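Crustacyanin-C1 subunit (PDB 1I4U) binds the carotenoid astaxanthin, as a lipocalin subunit of the crustacyanin complexes that give the lobster carapace its blue colour. Local coordinates at residues A[35-40]-A[132-137]. Numbering follows the deposited sequence.
Sequences WYQFAL and FSFIFS
The seam that closes the lipocalin barrel, where 35-40 in the first of its eight strands pairs with 132-137 in the last, illustrates how a classic beta bulge is built into an antiparallel pair. Tyr36 and Ser137 form a regular hydrogen-bonded pair, Tyr36 N reaching Ser137 O at 2.8 Å and Ser137 N returning to Tyr36 O. Beyond Gln37 the register slips by one residue, and Phe38 and Ala39 both face Ile135. Its carbonyl oxygen therefore takes two donors: Phe38 N at 2.7 Å, in a markedly bent bond (139° at the hydrogen), and Ala39 N at 3.3 Å, a longer but straighter one. Regular pairing resumes with Ile135 N to Ala39 O.

The side chains of Gln37, Leu40, Phe134 and Phe136 share one face of the sheet, where Leu40 CB lies 3.8 Å from Phe134 CD2. Phe136 CG stands anti to the carbonyl carbon (chi1 -81°), and the ring it carries meets Trp35, with Phe136 CD2 3.5 Å from Trp35 CB. The five-membered ring of Trp35 lies obliquely to it, planes 37° apart. Leu118, Asn54 and Tyr56 also touch Phe136. An alanine in place of Phe136 would probably open a gap beside Trp35 CB and CG. On the other face, Phe38 and Ile135 lie side by side, pointing the same way, with Phe38 CD2 3.9 Å from Ile135 CG2.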
loop_
_atom_site.group_PDB
_atom_site.type_symbol
_atom_site.label_atom_id
_atom_site.label_comp_id
_atom_site.label_asym_id
_atom_site.label_seq_id
_atom_site.Cartn_x
_atom_site.Cartn_y
_atom_site.Cartn_z
ATOM N N TRP A 35 -8.805 -15.795 -13.546
ATOM C CA TRP A 35 -9.589 -14.607 -13.867
ATOM C C TRP A 35 -8.800 -13.693 -14.814
ATOM O O TRP A 35 -7.623 -13.416 -14.554
ATOM C CB TRP A 35 -9.870 -13.801 -12.624
ATOM C CG TRP A 35 -10.860 -14.317 -11.627
ATOM C CD1 TRP A 35 -10.544 -14.937 -10.454
ATOM C CD2 TRP A 35 -12.272 -14.251 -11.681
ATOM N NE1 TRP A 35 -11.699 -15.260 -9.775
ATOM C CE2 TRP A 35 -12.780 -14.853 -10.509
ATOM C CE3 TRP A 35 -13.158 -13.739 -12.631
ATOM C CZ2 TRP A 35 -14.153 -14.966 -10.226
ATOM C CZ3 TRP A 35 -14.500 -13.834 -12.380
ATOM C CH2 TRP A 35 -14.976 -14.447 -11.200
ATOM N N TYR A 36 -9.417 -13.221 -15.855
ATOM C CA TYR A 36 -8.809 -12.287 -16.782
ATOM C C TYR A 36 -9.261 -10.879 -16.437
ATOM O O TYR A 36 -10.407 -10.637 -16.086
ATOM C CB TYR A 36 -9.255 -12.615 -18.218
ATOM C CG TYR A 36 -8.863 -14.015 -18.642
ATOM C CD1 TYR A 36 -9.686 -15.092 -18.395
ATOM C CD2 TYR A 36 -7.639 -14.273 -19.275
ATOM C CE1 TYR A 36 -9.332 -16.379 -18.772
ATOM C CE2 TYR A 36 -7.278 -15.553 -19.633
ATOM C CZ TYR A 36 -8.131 -16.620 -19.378
ATOM O OH TYR A 36 -7.782 -17.880 -19.742
ATOM N N GLN A 37 -8.362 -9.905 -16.542
ATOM C CA GLN A 37 -8.744 -8.516 -16.285
ATOM C C GLN A 37 -9.374 -7.959 -17.538
ATOM O O GLN A 37 -8.667 -7.713 -18.520
ATOM C CB GLN A 37 -7.509 -7.706 -15.912
ATOM C CG GLN A 37 -7.825 -6.222 -15.596
ATOM C CD GLN A 37 -6.506 -5.536 -15.350
ATOM O OE1 GLN A 37 -5.872 -5.521 -14.293
ATOM N NE2 GLN A 37 -5.825 -4.939 -16.269
ATOM N N PHE A 38 -10.693 -7.740 -17.495
ATOM C CA PHE A 38 -11.416 -7.236 -18.652
ATOM C C PHE A 38 -11.194 -5.744 -18.860
ATOM O O PHE A 38 -11.051 -5.302 -19.995
ATOM C CB PHE A 38 -12.899 -7.540 -18.483
ATOM C CG PHE A 38 -13.776 -7.020 -19.588
ATOM C CD1 PHE A 38 -13.795 -7.645 -20.827
ATOM C CD2 PHE A 38 -14.529 -5.885 -19.378
ATOM C CE1 PHE A 38 -14.560 -7.146 -21.853
ATOM C CE2 PHE A 38 -15.327 -5.410 -20.387
ATOM C CZ PHE A 38 -15.349 -6.021 -21.638
ATOM N N ALA A 39 -11.225 -4.992 -17.757
ATOM C CA ALA A 39 -11.084 -3.529 -17.829
ATOM C C ALA A 39 -10.672 -3.031 -16.439
ATOM O O ALA A 39 -10.910 -3.712 -15.435
ATOM C CB ALA A 39 -12.343 -2.793 -18.259
ATOM N N LEU A 40 -10.078 -1.855 -16.398
ATOM C CA LEU A 40 -9.681 -1.226 -15.138
ATOM C C LEU A 40 -9.642 0.291 -15.317
ATOM O O LEU A 40 -9.459 0.774 -16.429
ATOM C CB LEU A 40 -8.344 -1.754 -14.603
ATOM C CG LEU A 40 -7.078 -1.171 -15.162
ATOM C CD1 LEU A 40 -5.885 -1.703 -14.361
ATOM C CD2 LEU A 40 -6.889 -1.494 -16.638
ATOM N N PHE A 132 -9.418 2.593 -7.344
ATOM C CA PHE A 132 -8.916 1.694 -8.370
ATOM C C PHE A 132 -9.966 0.586 -8.516
ATOM O O PHE A 132 -10.233 -0.115 -7.549
ATOM C CB PHE A 132 -7.518 1.110 -8.034
ATOM C CG PHE A 132 -6.537 2.260 -7.814
ATOM C CD1 PHE A 132 -6.042 2.966 -8.882
ATOM C CD2 PHE A 132 -6.193 2.667 -6.558
ATOM C CE1 PHE A 132 -5.221 4.077 -8.667
ATOM C CE2 PHE A 132 -5.363 3.754 -6.301
ATOM C CZ PHE A 132 -4.908 4.477 -7.391
ATOM N N SER A 133 -10.546 0.470 -9.700
ATOM C CA SER A 133 -11.616 -0.445 -9.966
ATOM C C SER A 133 -11.211 -1.364 -11.129
ATOM O O SER A 133 -10.434 -0.999 -12.006
ATOM C CB SER A 133 -12.911 0.285 -10.281
ATOM O OG SER A 133 -13.315 1.118 -9.217
ATOM N N PHE A 134 -11.790 -2.552 -11.076
ATOM C CA PHE A 134 -11.475 -3.632 -12.013
ATOM C C PHE A 134 -12.723 -4.424 -12.330
ATOM O O PHE A 134 -13.519 -4.660 -11.457
ATOM C CB PHE A 134 -10.449 -4.597 -11.448
ATOM C CG PHE A 134 -9.209 -3.987 -10.819
ATOM C CD1 PHE A 134 -9.265 -3.472 -9.541
ATOM C CD2 PHE A 134 -8.011 -3.913 -11.518
ATOM C CE1 PHE A 134 -8.143 -2.904 -8.981
ATOM C CE2 PHE A 134 -6.881 -3.361 -10.928
ATOM C CZ PHE A 134 -6.963 -2.844 -9.666
ATOM N N ILE A 135 -12.812 -4.872 -13.581
ATOM C CA ILE A 135 -13.801 -5.841 -14.014
ATOM C C ILE A 135 -13.019 -7.081 -14.406
ATOM O O ILE A 135 -12.149 -6.987 -15.296
ATOM C CB ILE A 135 -14.693 -5.323 -15.153
ATOM C CG1 ILE A 135 -15.484 -4.084 -14.706
ATOM C CG2 ILE A 135 -15.665 -6.353 -15.696
ATOM C CD1 ILE A 135 -16.165 -3.335 -15.855
ATOM N N PHE A 136 -13.298 -8.182 -13.741
ATOM C CA PHE A 136 -12.710 -9.482 -14.048
ATOM C C PHE A 136 -13.736 -10.420 -14.736
ATOM O O PHE A 136 -14.934 -10.322 -14.452
ATOM C CB PHE A 136 -12.275 -10.162 -12.772
ATOM C CG PHE A 136 -10.972 -9.818 -12.107
ATOM C CD1 PHE A 136 -10.224 -8.692 -12.448
ATOM C CD2 PHE A 136 -10.466 -10.661 -11.095
ATOM C CE1 PHE A 136 -8.995 -8.424 -11.872
ATOM C CE2 PHE A 136 -9.216 -10.413 -10.513
ATOM C CZ PHE A 136 -8.512 -9.292 -10.898
ATOM N N SER A 137 -13.225 -11.254 -15.614
ATOM C CA SER A 137 -14.009 -12.228 -16.352
ATOM C C SER A 137 -13.388 -13.609 -16.230
ATOM O O SER A 137 -12.183 -13.747 -16.135
ATOM C CB SER A 137 -14.098 -11.824 -17.811
ATOM O OG SER A 137 -14.871 -12.777 -18.553
#